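PDB 4BE3: alginate lyase, family PL7 from Zobellia galactanivorans, which cleaves alginate as an exolytic lyase of family PL7, probably acting by beta-elimination on polymannuronate and related uronate chains. Local coordinates for residues F49-S54 against L258-Q263; K87-S92 against Y295-F300; I123-F128 against I181-E186. One frame throughout, in Å; residues are numbered along the deposited sequence.

Interaction 1 of 3, residues F49-S54 against L258-Q263; sequences FKTPNS and LGAYNQ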
ATOM      1  N   PHE A  49      22.371  -1.275  13.935  1.00 21.38           N
ATOM      2  CA  PHE A  49      22.591  -2.088  12.824  1.00 22.84           C
ATOM      3  C   PHE A  49      24.119  -1.996  12.563  1.00 23.54           C
ATOM      4  O   PHE A  49      24.655  -0.818  12.426  1.00 23.73           O
ATOM      5  CB  PHE A  49      21.928  -1.453  11.576  1.00 20.89           C
ATOM      6  CG  PHE A  49      20.389  -1.448  11.693  1.00 22.85           C
ATOM      7  CD1 PHE A  49      19.751  -0.445  12.418  1.00 20.38           C
ATOM      8  CD2 PHE A  49      19.644  -2.471  11.059  1.00 21.21           C
ATOM      9  CE1 PHE A  49      18.314  -0.469  12.604  1.00 23.02           C
ATOM     10  CE2 PHE A  49      18.236  -2.483  11.173  1.00 21.77           C
ATOM     11  CZ  PHE A  49      17.596  -1.462  11.915  1.00 23.40           C
ATOM     12  N   LYS A  50      24.780  -3.144  12.520  1.00 24.14           N
ATOM     13  CA  LYS A  50      26.240  -3.103  12.398  1.00 23.28           C
ATOM     14  C   LYS A  50      26.561  -4.084  11.288  1.00 27.13           C
ATOM     15  O   LYS A  50      25.914  -5.169  11.164  1.00 24.78           O
ATOM     16  CB  LYS A  50      26.813  -3.491  13.708  1.00 24.90           C
ATOM     17  CG  LYS A  50      28.406  -3.402  13.703  1.00 27.54           C
ATOM     18  CD  LYS A  50      28.936  -3.925  15.056  1.00 29.16           C
ATOM     19  CE  LYS A  50      30.454  -3.647  15.053  1.00 30.48           C
ATOM     20  NZ  LYS A  50      31.028  -3.924  16.409  1.00 32.86           N
ATOM     21  N   THR A  51      27.483  -3.702  10.403  1.00 23.03           N
ATOM     22  CA  THR A  51      27.813  -4.619   9.311  1.00 23.78           C
ATOM     23  C   THR A  51      29.287  -4.407   8.873  1.00 24.35           C
ATOM     24  O   THR A  51      29.744  -3.266   8.813  1.00 23.16           O
ATOM     25  CB  THR A  51      26.859  -4.367   8.111  1.00 29.11           C
ATOM     26  OG1 THR A  51      27.176  -5.218   7.016  1.00 34.65           O
ATOM     27  CG2 THR A  51      26.981  -2.876   7.552  1.00 25.59           C
ATOM     28  N   PRO A  52      29.942  -5.463   8.457  1.00 23.42           N
ATOM     29  CA  PRO A  52      31.363  -5.228   8.058  1.00 21.38           C
ATOM     30  C   PRO A  52      31.410  -4.728   6.622  1.00 23.29           C
ATOM     31  O   PRO A  52      30.366  -4.679   5.919  1.00 23.75           O
ATOM     32  CB  PRO A  52      31.933  -6.717   8.129  1.00 25.47           C
ATOM     33  CG  PRO A  52      30.715  -7.548   7.645  1.00 24.76           C
ATOM     34  CD  PRO A  52      29.580  -6.892   8.377  1.00 25.28           C
ATOM     35  N   ASN A  53      32.636  -4.387   6.161  1.00 21.92           N
ATOM     36  CA  ASN A  53      32.774  -3.992   4.795  1.00 24.18           C
ATOM     37  C   ASN A  53      32.597  -5.162   3.794  1.00 24.38           C
ATOM     38  O   ASN A  53      32.126  -4.981   2.687  1.00 25.48           O
ATOM     39  CB  ASN A  53      34.291  -3.491   4.665  1.00 25.09           C
ATOM     40  CG  ASN A  53      34.526  -2.083   5.256  1.00 24.73           C
ATOM     41  OD1 ASN A  53      33.604  -1.399   5.745  1.00 22.95           O
ATOM     42  ND2 ASN A  53      35.858  -1.654   5.205  1.00 25.92           N
ATOM     43  N   SER A  54      32.958  -6.396   4.258  1.00 26.09           N
ATOM     44  CA  SER A  54      32.802  -7.513   3.388  1.00 27.00           C
ATOM     45  C   SER A  54      32.219  -8.697   4.216  1.00 29.74           C
ATOM     46  O   SER A  54      32.901  -9.252   5.072  1.00 33.13           O
ATOM     47  CB  SER A  54      34.190  -7.828   2.739  1.00 30.55           C
ATOM     48  OG  SER A  54      34.081  -9.056   2.065  1.00 32.84           O
ATOM     49  N   LEU A 258      15.802   0.419   5.578  1.00 18.96           N
ATOM     50  CA  LEU A 258      16.360   1.272   6.660  1.00 20.09           C
ATOM     51  C   LEU A 258      17.351   0.413   7.358  1.00 21.85           C
ATOM     52  O   LEU A 258      17.045  -0.803   7.716  1.00 23.24           O
ATOM     53  CB  LEU A 258      15.185   1.614   7.608  1.00 22.21           C
ATOM     54  CG  LEU A 258      15.597   2.425   8.848  1.00 22.02           C
ATOM     55  CD1 LEU A 258      14.382   3.383   9.238  1.00 21.38           C
ATOM     56  CD2 LEU A 258      15.908   1.576  10.078  1.00 20.57           C
ATOM     57  N   GLY A 259      18.510   1.016   7.781  1.00 20.50           N
ATOM     58  CA  GLY A 259      19.474   0.282   8.628  1.00 18.66           C
ATOM     59  C   GLY A 259      20.909   0.762   8.268  1.00 20.06           C
ATOM     60  O   GLY A 259      21.108   2.004   8.191  1.00 19.82           O
ATOM     61  N   ALA A 260      21.838  -0.205   8.090  1.00 22.45           N
ATOM     62  CA  ALA A 260      23.227   0.121   7.721  1.00 22.23           C
ATOM     63  C   ALA A 260      23.582  -0.663   6.466  1.00 22.70           C
ATOM     64  O   ALA A 260      23.919  -1.845   6.544  1.00 21.88           O
ATOM     65  CB  ALA A 260      24.144  -0.230   8.873  1.00 20.62           C
ATOM     66  N   TYR A 261      23.559   0.014   5.312  1.00 18.94           N
ATOM     67  CA  TYR A 261      23.906  -0.658   4.042  1.00 19.63           C
ATOM     68  C   TYR A 261      25.276  -0.052   3.748  1.00 19.64           C
ATOM     69  O   TYR A 261      25.373   1.138   3.340  1.00 18.47           O
ATOM     70  CB  TYR A 261      22.846  -0.189   3.025  1.00 19.53           C
ATOM     71  CG  TYR A 261      23.098  -0.665   1.585  1.00 18.38           C
ATOM     72  CD1 TYR A 261      23.937  -1.762   1.298  1.00 20.09           C
ATOM     73  CD2 TYR A 261      22.391  -0.003   0.536  1.00 20.24           C
ATOM     74  CE1 TYR A 261      24.037  -2.209  -0.053  1.00 22.62           C
ATOM     75  CE2 TYR A 261      22.519  -0.454  -0.772  1.00 20.78           C
ATOM     76  CZ  TYR A 261      23.309  -1.512  -1.034  1.00 22.48           C
ATOM     77  OH  TYR A 261      23.396  -1.922  -2.358  1.00 27.28           O
ATOM     78  N   ASN A 262      26.287  -0.837   3.977  1.00 20.65           N
ATOM     79  CA  ASN A 262      27.714  -0.326   3.957  1.00 21.34           C
ATOM     80  C   ASN A 262      28.103  -0.068   2.547  1.00 21.73           C
ATOM     81  O   ASN A 262      28.021  -0.981   1.767  1.00 27.81           O
ATOM     82  CB  ASN A 262      28.579  -1.390   4.528  1.00 20.89           C
ATOM     83  CG  ASN A 262      29.965  -0.822   4.953  1.00 21.72           C
ATOM     84  OD1 ASN A 262      30.272   0.325   4.582  1.00 20.58           O
ATOM     85  ND2 ASN A 262      30.706  -1.574   5.717  1.00 21.78           N
ATOM     86  N   GLN A 263      28.565   1.161   2.180  1.00 17.85           N
ATOM     87  CA  GLN A 263      28.965   1.277   0.785  1.00 16.63           C
ATOM     88  C   GLN A 263      30.493   1.183   0.694  1.00 20.30           C
ATOM     89  O   GLN A 263      31.012   1.315  -0.412  1.00 20.65           O
ATOM     90  CB  GLN A 263      28.684   2.712   0.330  1.00 19.67           C
ATOM     91  CG  GLN A 263      27.188   3.059   0.577  1.00 19.07           C
ATOM     92  CD  GLN A 263      26.284   2.211  -0.309  1.00 19.63           C
ATOM     93  OE1 GLN A 263      25.516   1.293   0.244  1.00 24.77           O
ATOM     94  NE2 GLN A 263      26.271   2.427  -1.567  1.00 17.41           N
TER
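The ring of Phe49 lies flat over Gly259, whose CA stands 3.7 Å from the ring centroid and 13° off the ring normal, a CH-pi contact over the face. Gly259, at backbone angles that suit glycine, brings its bare CA directly onto the ring. The Leu258 and Phe49 side chains cross at about a right angle, placing Leu258 CD2 3.9 Å from Phe49 CZ, while Ala260 CB meets Phe49 CB on the backbone side of the ring. Next along the strand, Thr51 turns its methyl inward, CG2 lying 3.7 Å from Asn262 CB, with Thr51 OG1 anti to the backbone N.

At the far end the contact becomes polar. One amide nitrogen, Asn262 ND2, gives two hydrogen bonds: to Asn53 OD1 at 2.9 Å, in the carbonyl plane and on a lone pair, and to Pro52 O at 3.1 Å, approached from above the carbonyl plane. The two amide planes are 60° apart. Asn262 OD1 accepts from Thr264 N and Asn53 ND2 donates to Ser92 OG, so both amides have their orientation fixed.

The axes of strands 49-52 and 260-262 come within 6.9 Å at 16°, too far for backbone pairing: this is packing between the two sheets of a beta-sandwich jelly roll, as in other PL7 lyases. Strand 44-52 pairs with strand 295-306, strand 260-262 belongs to the other sheet beside strands 65-70 and 104-112, and helix 286-291 packs on Pro52.

Interaction 2 of 3, residues K87-S92 against Y295-F300; sequences KVQHVS and YAEVWF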
ATOM      1  N   LYS A  87      21.729   8.042  14.652  1.00 21.47           N
ATOM      2  CA  LYS A  87      23.073   8.654  14.636  1.00 23.11           C
ATOM      3  C   LYS A  87      23.941   7.613  14.070  1.00 22.70           C
ATOM      4  O   LYS A  87      23.764   6.401  14.337  1.00 21.40           O
ATOM      5  CB  LYS A  87      23.476   9.178  16.003  1.00 22.05           C
ATOM      6  CG  LYS A  87      23.398   8.119  17.112  1.00 26.13           C
ATOM      7  CD  LYS A  87      23.505   8.827  18.461  1.00 27.73           C
ATOM      8  CE  LYS A  87      23.645   7.726  19.546  1.00 32.12           C
ATOM      9  NZ  LYS A  87      23.769   8.527  20.810  1.00 36.42           N
ATOM     10  N   VAL A  88      24.914   8.032  13.221  1.00 19.79           N
ATOM     11  CA  VAL A  88      25.865   7.112  12.703  1.00 20.41           C
ATOM     12  C   VAL A  88      26.984   7.077  13.667  1.00 23.11           C
ATOM     13  O   VAL A  88      27.509   8.120  14.056  1.00 23.18           O
ATOM     14  CB  VAL A  88      26.341   7.568  11.281  1.00 18.41           C
ATOM     15  CG1 VAL A  88      27.445   6.640  10.749  1.00 19.33           C
ATOM     16  CG2 VAL A  88      25.122   7.577  10.311  1.00 18.13           C
ATOM     17  N   GLN A  89      27.396   5.831  14.032  1.00 20.67           N
ATOM     18  CA  GLN A  89      28.427   5.629  15.086  1.00 21.20           C
ATOM     19  C   GLN A  89      29.733   5.277  14.383  1.00 22.51           C
ATOM     20  O   GLN A  89      30.756   5.454  15.006  1.00 22.84           O
ATOM     21  CB  GLN A  89      28.086   4.491  16.047  1.00 23.60           C
ATOM     22  CG  GLN A  89      26.806   4.892  16.855  1.00 24.88           C
ATOM     23  CD  GLN A  89      27.080   6.001  17.884  1.00 31.36           C
ATOM     24  OE1 GLN A  89      27.585   7.018  17.550  1.00 33.68           O
ATOM     25  NE2 GLN A  89      26.689   5.808  19.148  1.00 36.23           N
ATOM     26  N   HIS A  90      29.719   4.733  13.156  1.00 22.29           N
ATOM     27  CA  HIS A  90      30.980   4.317  12.623  1.00 22.34           C
ATOM     28  C   HIS A  90      30.848   4.124  11.124  1.00 20.70           C
ATOM     29  O   HIS A  90      29.807   3.646  10.713  1.00 19.13           O
ATOM     30  CB  HIS A  90      31.407   2.959  13.243  1.00 23.62           C
ATOM     31  CG  HIS A  90      32.877   2.698  13.037  1.00 23.93           C
ATOM     32  ND1 HIS A  90      33.402   2.084  11.913  1.00 24.57           N
ATOM     33  CD2 HIS A  90      33.951   3.092  13.830  1.00 24.12           C
ATOM     34  CE1 HIS A  90      34.781   1.993  12.080  1.00 24.70           C
ATOM     35  NE2 HIS A  90      35.104   2.620  13.245  1.00 26.05           N
ATOM     36  N   VAL A  91      31.853   4.571  10.294  1.00 18.99           N
ATOM     37  CA  VAL A  91      31.954   4.179   8.886  1.00 17.87           C
ATOM     38  C   VAL A  91      33.346   3.591   8.663  1.00 18.60           C
ATOM     39  O   VAL A  91      34.197   3.680   9.555  1.00 24.99           O
ATOM     40  CB  VAL A  91      31.807   5.396   7.931  1.00 19.47           C
ATOM     41  CG1 VAL A  91      30.315   5.924   7.953  1.00 20.67           C
ATOM     42  CG2 VAL A  91      32.803   6.511   8.363  1.00 18.89           C
ATOM     43  N   SER A  92      33.575   2.998   7.492  1.00 20.30           N
ATOM     44  CA  SER A  92      34.906   2.352   7.340  1.00 20.61           C
ATOM     45  C   SER A  92      36.002   3.366   7.526  1.00 21.49           C
ATOM     46  O   SER A  92      35.945   4.485   6.967  1.00 21.40           O
ATOM     47  CB  SER A  92      35.033   1.794   5.945  1.00 19.88           C
ATOM     48  OG  SER A  92      36.294   1.197   5.847  1.00 21.86           O
ATOM     49  N   TYR A 295      34.034  -1.447   9.162  1.00 24.03           N
ATOM     50  CA  TYR A 295      32.588  -1.697   9.272  1.00 22.45           C
ATOM     51  C   TYR A 295      31.838  -0.406   9.413  1.00 23.36           C
ATOM     52  O   TYR A 295      32.433   0.704   9.592  1.00 23.19           O
ATOM     53  CB  TYR A 295      32.310  -2.544  10.559  1.00 23.52           C
ATOM     54  CG  TYR A 295      32.645  -1.831  11.846  1.00 23.90           C
ATOM     55  CD1 TYR A 295      33.924  -1.836  12.358  1.00 27.88           C
ATOM     56  CD2 TYR A 295      31.637  -1.172  12.574  1.00 25.96           C
ATOM     57  CE1 TYR A 295      34.252  -1.219  13.570  1.00 27.12           C
ATOM     58  CE2 TYR A 295      31.960  -0.509  13.805  1.00 26.61           C
ATOM     59  CZ  TYR A 295      33.249  -0.563  14.273  1.00 26.82           C
ATOM     60  OH  TYR A 295      33.549   0.048  15.489  1.00 28.51           O
ATOM     61  N   ALA A 296      30.472  -0.524   9.308  1.00 21.28           N
ATOM     62  CA  ALA A 296      29.692   0.641   9.540  1.00 21.17           C
ATOM     63  C   ALA A 296      28.692   0.276  10.636  1.00 21.90           C
ATOM     64  O   ALA A 296      28.347  -0.891  10.795  1.00 20.89           O
ATOM     65  CB  ALA A 296      28.879   0.927   8.228  1.00 22.05           C
ATOM     66  N   GLU A 297      28.239   1.271  11.366  1.00 19.83           N
ATOM     67  CA  GLU A 297      27.354   1.001  12.451  1.00 21.92           C
ATOM     68  C   GLU A 297      26.430   2.197  12.674  1.00 20.49           C
ATOM     69  O   GLU A 297      26.890   3.358  12.731  1.00 21.82           O
ATOM     70  CB  GLU A 297      28.236   0.827  13.738  1.00 21.73           C
ATOM     71  CG  GLU A 297      27.288   0.543  14.995  1.00 25.49           C
ATOM     72  CD  GLU A 297      28.097   0.261  16.248  1.00 29.66           C
ATOM     73  OE1 GLU A 297      29.270  -0.236  16.088  1.00 30.51           O
ATOM     74  OE2 GLU A 297      27.632   0.510  17.408  1.00 27.93           O
ATOM     75  N   VAL A 298      25.125   1.971  12.720  1.00 20.31           N
ATOM     76  CA  VAL A 298      24.182   3.113  12.672  1.00 20.21           C
ATOM     77  C   VAL A 298      23.114   2.736  13.780  1.00 23.17           C
ATOM     78  O   VAL A 298      22.699   1.548  13.810  1.00 23.05           O
ATOM     79  CB  VAL A 298      23.439   3.115  11.340  1.00 18.80           C
ATOM     80  CG1 VAL A 298      22.460   4.330  11.280  1.00 19.21           C
ATOM     81  CG2 VAL A 298      24.466   3.290  10.113  1.00 17.38           C
ATOM     82  N   TRP A 299      22.740   3.721  14.590  1.00 20.25           N
ATOM     83  CA  TRP A 299      21.784   3.469  15.672  1.00 21.44           C
ATOM     84  C   TRP A 299      20.543   4.215  15.428  1.00 23.79           C
ATOM     85  O   TRP A 299      20.585   5.373  15.038  1.00 21.89           O
ATOM     86  CB  TRP A 299      22.380   3.986  16.949  1.00 22.09           C
ATOM     87  CG  TRP A 299      23.541   3.236  17.484  1.00 24.24           C
ATOM     88  CD1 TRP A 299      24.411   2.277  16.858  1.00 24.58           C
ATOM     89  CD2 TRP A 299      24.041   3.384  18.808  1.00 26.83           C
ATOM     90  NE1 TRP A 299      25.370   1.873  17.759  1.00 27.58           N
ATOM     91  CE2 TRP A 299      25.203   2.520  18.932  1.00 27.54           C
ATOM     92  CE3 TRP A 299      23.647   4.189  19.910  1.00 29.44           C
ATOM     93  CZ2 TRP A 299      25.945   2.417  20.145  1.00 30.03           C
ATOM     94  CZ3 TRP A 299      24.401   4.077  21.125  1.00 30.29           C
ATOM     95  CH2 TRP A 299      25.540   3.253  21.209  1.00 32.64           C
ATOM     96  N   PHE A 300      19.375   3.591  15.599  1.00 22.17           N
ATOM     97  CA  PHE A 300      18.160   4.313  15.327  1.00 20.45           C
ATOM     98  C   PHE A 300      17.370   4.377  16.576  1.00 24.20           C
ATOM     99  O   PHE A 300      17.281   3.336  17.324  1.00 24.11           O
ATOM    100  CB  PHE A 300      17.290   3.534  14.308  1.00 22.31           C
ATOM    101  CG  PHE A 300      17.798   3.636  12.885  1.00 19.91           C
ATOM    102  CD1 PHE A 300      18.903   2.881  12.510  1.00 21.70           C
ATOM    103  CD2 PHE A 300      17.126   4.522  12.017  1.00 20.86           C
ATOM    104  CE1 PHE A 300      19.345   2.948  11.195  1.00 19.60           C
ATOM    105  CE2 PHE A 300      17.629   4.602  10.665  1.00 18.13           C
ATOM    106  CZ  PHE A 300      18.759   3.870  10.343  1.00 18.11           C
TER
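Antiparallel pairing between neighbouring strands of the seven-stranded sheet joins Lys87-Ser92 to Tyr295-Phe300, with aromatic and amide packing laid over one face. Lys87 and Trp299 form a hydrogen-bonded pair, the bond from Trp299 N to Lys87 O being almost straight at 176°. Val88 and Val298 follow as a non-hydrogen-bonded pair on the opposite face, where both touch Val105 of the other sheet.

Then the register slips by one residue. Gln89 and His90 both face Glu297, a classic beta bulge, and Glu297 O accepts from Gln89 N at 2.8 Å and from His90 N at 3.2 Å. In this beta-sandwich jelly roll the bulge turns the Gln89 side chain onto the same face as Trp299. Gln89 CG, anti to the carbonyl carbon (chi1 -66°), lies 3.4 Å from the centroid of the five-membered ring of Trp299, a CH-pi contact; a bend at chi2 then carries CD, and so the amide, nearly upright over the six-membered ring. Trp299 NE1 donates to Glu297 OE2 at 2.7 Å, in the ring plane, which holds the indole's rotation. CE of Lys87 also touches the indole, while its NZ forms a salt bridge with Glu41.

Beyond the bulge, the His90 and Tyr295 rings make an offset stack, centroids 3.9 Å apart and planes at 7°. His90 ND1 donates to Tyr295 O at 2.9 Å, in the imidazole plane but above the carbonyl plane, locking the ring against its stacking partner.

Interaction 3 of 3, residues I123-F128 against I181-E186; sequences IFYKKF and IALGEE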
ATOM      1  N   ILE A 123      19.807   7.474   1.062  1.00 15.29           N
ATOM      2  CA  ILE A 123      20.349   8.591   1.938  1.00 16.55           C
ATOM      3  C   ILE A 123      21.653   8.007   2.502  1.00 15.34           C
ATOM      4  O   ILE A 123      21.707   6.947   3.157  1.00 16.53           O
ATOM      5  CB  ILE A 123      19.365   8.895   3.072  1.00 15.42           C
ATOM      6  CG1 ILE A 123      18.022   9.375   2.430  1.00 17.65           C
ATOM      7  CG2 ILE A 123      19.946   9.897   4.037  1.00 17.87           C
ATOM      8  CD1 ILE A 123      16.912   9.498   3.595  1.00 19.15           C
ATOM      9  N   PHE A 124      22.722   8.846   2.346  1.00 14.41           N
ATOM     10  CA  PHE A 124      24.073   8.425   2.800  1.00 13.71           C
ATOM     11  C   PHE A 124      24.550   9.303   3.948  1.00 15.00           C
ATOM     12  O   PHE A 124      24.232  10.511   3.985  1.00 16.95           O
ATOM     13  CB  PHE A 124      25.054   8.770   1.644  1.00 13.58           C
ATOM     14  CG  PHE A 124      24.978   7.868   0.444  1.00 16.87           C
ATOM     15  CD1 PHE A 124      23.914   7.940  -0.510  1.00 16.42           C
ATOM     16  CD2 PHE A 124      26.093   6.971   0.226  1.00 16.81           C
ATOM     17  CE1 PHE A 124      23.908   7.127  -1.654  1.00 17.84           C
ATOM     18  CE2 PHE A 124      26.076   6.227  -0.968  1.00 17.28           C
ATOM     19  CZ  PHE A 124      25.031   6.253  -1.857  1.00 16.75           C
ATOM     20  N   TYR A 125      25.459   8.718   4.735  1.00 14.62           N
ATOM     21  CA  TYR A 125      26.277   9.525   5.678  1.00 14.00           C
ATOM     22  C   TYR A 125      27.709   9.080   5.240  1.00 15.87           C
ATOM     23  O   TYR A 125      27.997   7.885   5.148  1.00 16.98           O
ATOM     24  CB  TYR A 125      25.981   9.113   7.138  1.00 16.40           C
ATOM     25  CG  TYR A 125      27.022   9.746   8.066  1.00 16.51           C
ATOM     26  CD1 TYR A 125      28.278   9.151   8.298  1.00 17.98           C
ATOM     27  CD2 TYR A 125      26.733  10.972   8.664  1.00 18.11           C
ATOM     28  CE1 TYR A 125      29.177   9.776   9.146  1.00 19.22           C
ATOM     29  CE2 TYR A 125      27.608  11.595   9.582  1.00 18.12           C
ATOM     30  CZ  TYR A 125      28.839  10.984   9.738  1.00 19.64           C
ATOM     31  OH  TYR A 125      29.773  11.651  10.555  1.00 21.58           O
ATOM     32  N   LYS A 126      28.583  10.090   4.965  1.00 15.93           N
ATOM     33  CA  LYS A 126      29.967   9.774   4.552  1.00 14.08           C
ATOM     34  C   LYS A 126      30.942  10.637   5.410  1.00 16.57           C
ATOM     35  O   LYS A 126      30.701  11.865   5.593  1.00 17.44           O
ATOM     36  CB  LYS A 126      30.053  10.153   3.108  1.00 14.61           C
ATOM     37  CG  LYS A 126      31.565   9.964   2.573  1.00 16.74           C
ATOM     38  CD  LYS A 126      31.505  10.236   1.061  1.00 15.75           C
ATOM     39  CE  LYS A 126      33.003  10.320   0.551  1.00 16.78           C
ATOM     40  NZ  LYS A 126      32.978  10.591  -0.954  1.00 16.94           N
ATOM     41  N   LYS A 127      32.009  10.002   5.915  1.00 16.54           N
ATOM     42  CA  LYS A 127      32.928  10.828   6.745  1.00 17.02           C
ATOM     43  C   LYS A 127      34.331  10.305   6.426  1.00 17.79           C
ATOM     44  O   LYS A 127      34.632   9.155   6.585  1.00 19.33           O
ATOM     45  CB  LYS A 127      32.600  10.714   8.256  1.00 19.07           C
ATOM     46  CG  LYS A 127      33.507  11.707   9.075  1.00 19.95           C
ATOM     47  CD  LYS A 127      33.429  11.458  10.566  1.00 22.09           C
ATOM     48  CE  LYS A 127      34.202  10.239  10.975  1.00 23.77           C
ATOM     49  NZ  LYS A 127      35.722  10.337  10.639  1.00 23.87           N
ATOM     50  N   PHE A 128      35.199  11.238   5.964  1.00 16.77           N
ATOM     51  CA  PHE A 128      36.609  10.814   5.749  1.00 19.37           C
ATOM     52  C   PHE A 128      37.339  10.480   7.029  1.00 21.84           C
ATOM     53  O   PHE A 128      37.032  10.966   8.131  1.00 21.34           O
ATOM     54  CB  PHE A 128      37.329  11.994   5.066  1.00 19.64           C
ATOM     55  CG  PHE A 128      36.800  12.237   3.614  1.00 19.61           C
ATOM     56  CD1 PHE A 128      37.294  11.416   2.561  1.00 20.47           C
ATOM     57  CD2 PHE A 128      35.809  13.201   3.371  1.00 20.29           C
ATOM     58  CE1 PHE A 128      36.851  11.625   1.246  1.00 19.30           C
ATOM     59  CE2 PHE A 128      35.309  13.377   2.039  1.00 19.18           C
ATOM     60  CZ  PHE A 128      35.779  12.572   0.961  1.00 18.98           C
ATOM     61  N   ILE A 181      27.985  16.723   9.991  1.00 20.45           N
ATOM     62  CA  ILE A 181      27.310  15.999  11.118  1.00 22.87           C
ATOM     63  C   ILE A 181      28.360  15.048  11.642  1.00 23.38           C
ATOM     64  O   ILE A 181      28.925  14.291  10.884  1.00 22.41           O
ATOM     65  CB  ILE A 181      26.050  15.218  10.577  1.00 20.41           C
ATOM     66  CG1 ILE A 181      25.049  16.215   9.918  1.00 22.77           C
ATOM     67  CG2 ILE A 181      25.496  14.386  11.779  1.00 19.56           C
ATOM     68  CD1 ILE A 181      24.443  17.301  10.841  1.00 24.34           C
ATOM     69  N   ALA A 182      28.616  15.094  12.963  1.00 23.14           N
ATOM     70  CA  ALA A 182      29.619  14.218  13.629  1.00 24.22           C
ATOM     71  C   ALA A 182      29.108  12.755  13.789  1.00 25.98           C
ATOM     72  O   ALA A 182      27.892  12.512  13.836  1.00 24.00           O
ATOM     73  CB  ALA A 182      29.954  14.853  15.050  1.00 25.93           C
ATOM     74  N   LEU A 183      30.000  11.812  13.933  1.00 24.26           N
ATOM     75  CA  LEU A 183      29.566  10.502  14.492  1.00 22.63           C
ATOM     76  C   LEU A 183      28.943  10.708  15.804  1.00 25.88           C
ATOM     77  O   LEU A 183      29.409  11.536  16.618  1.00 24.77           O
ATOM     78  CB  LEU A 183      30.786   9.530  14.670  1.00 22.79           C
ATOM     79  CG  LEU A 183      31.508   9.221  13.321  1.00 23.34           C
ATOM     80  CD1 LEU A 183      32.668   8.324  13.666  1.00 24.76           C
ATOM     81  CD2 LEU A 183      30.502   8.510  12.321  1.00 21.83           C
ATOM     82  N   GLY A 184      27.828   9.997  16.039  1.00 24.32           N
ATOM     83  CA  GLY A 184      27.230  10.065  17.372  1.00 26.31           C
ATOM     84  C   GLY A 184      26.302  11.279  17.460  1.00 28.70           C
ATOM     85  O   GLY A 184      25.699  11.520  18.542  1.00 27.59           O
ATOM     86  N   GLU A 185      26.144  12.034  16.376  1.00 24.20           N
ATOM     87  CA  GLU A 185      25.255  13.226  16.394  1.00 23.47           C
ATOM     88  C   GLU A 185      23.871  12.861  15.796  1.00 24.39           C
ATOM     89  O   GLU A 185      23.802  12.390  14.653  1.00 25.02           O
ATOM     90  CB  GLU A 185      25.838  14.364  15.573  1.00 24.80           C
ATOM     91  CG  GLU A 185      24.999  15.630  15.652  1.00 27.94           C
ATOM     92  CD  GLU A 185      25.688  16.880  15.058  1.00 32.91           C
ATOM     93  OE1 GLU A 185      26.793  16.777  14.429  1.00 29.06           O
ATOM     94  OE2 GLU A 185      25.206  17.987  15.334  1.00 29.79           O
ATOM     95  N   GLU A 186      22.771  13.076  16.553  1.00 24.81           N
ATOM     96  CA  GLU A 186      21.444  12.713  16.090  0.50 23.35           C
ATOM     97  C   GLU A 186      20.982  13.502  14.894  1.00 24.44           C
ATOM     98  O   GLU A 186      21.111  14.721  14.878  1.00 23.38           O
ATOM     99  CB  GLU A 186      20.433  12.959  17.247  0.50 23.83           C
ATOM    100  CG  GLU A 186      20.682  11.980  18.329  0.50 22.47           C
ATOM    101  CD  GLU A 186      19.568  11.854  19.410  0.50 25.39           C
ATOM    102  OE1 GLU A 186      18.393  11.973  19.124  0.50 28.94           O
ATOM    103  OE2 GLU A 186      19.932  11.552  20.550  0.50 26.18           O
TER
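With chi1 at 169°, CG of Tyr125 stands anti to the backbone N, which starts the ring toward Ile181-Leu183; Lys127, two residues on and likewise anti (chi1 -175°), sets out on the same side of its strand. The tyrosine hydroxyl then reaches a backbone carbonyl: Tyr125 OH donates to Ile181 O at 2.8 Å, with the donor tilted 25° from the carbonyl plane and the oxygen lying at the edge of the ring. Ile181 CB sits 4.1 Å from Tyr125 CE2, while the Leu183 and Tyr125 side chains cross at about a right angle, CD2 of the leucine being 3.7 Å from Tyr125 CE1.

The other leucine methyl, CD1, lies 3.6 Å from Lys127 CE, making Leu183 a fork between tyrosine and lysine. Bends at chi3 and chi4 carry Lys127 NZ back to its own chain, where it donates to Phe128 O at 2.9 Å and also to His131 O.

Strand 121-126 and the short strand 181-182 belong to the same sheet, where both pair with strand 133-141. Within 181-186 a type II beta turn runs from Ala182 to Glu185, closed by one backbone bond, Glu185 N to Ala182 O, and one from Ala182 N to the Glu185 carboxylate. It leads into strand 187-194 of the other sheet. The phenol thus satisfies a carbonyl, while the lysine lends its methylenes and keeps its ammonium group among carbonyl oxygens.

Overall arrangement
Interaction 2 is the hub. Its strand 295-306 pairs with strand 44-52 of interaction 1, through Phe49 O to Val298 N at 2.8 Å and Thr51 O to Ala296 N at 2.9 Å; through its other strand, 80-90, Val88 O meets Gly184 N, in the turn of interaction 3, at 2.7 Å. The centres of interactions 1 and 3 each lie about 8 Å from that of interaction 2 and 14 Å from one another, though Gln263 still packs on Phe124. Interaction 1 leads toward the pocket: the Leu258 side chain is about 11 Å from the bound meso-tartaric acid, and the preceding residue, Lys257, lines that site.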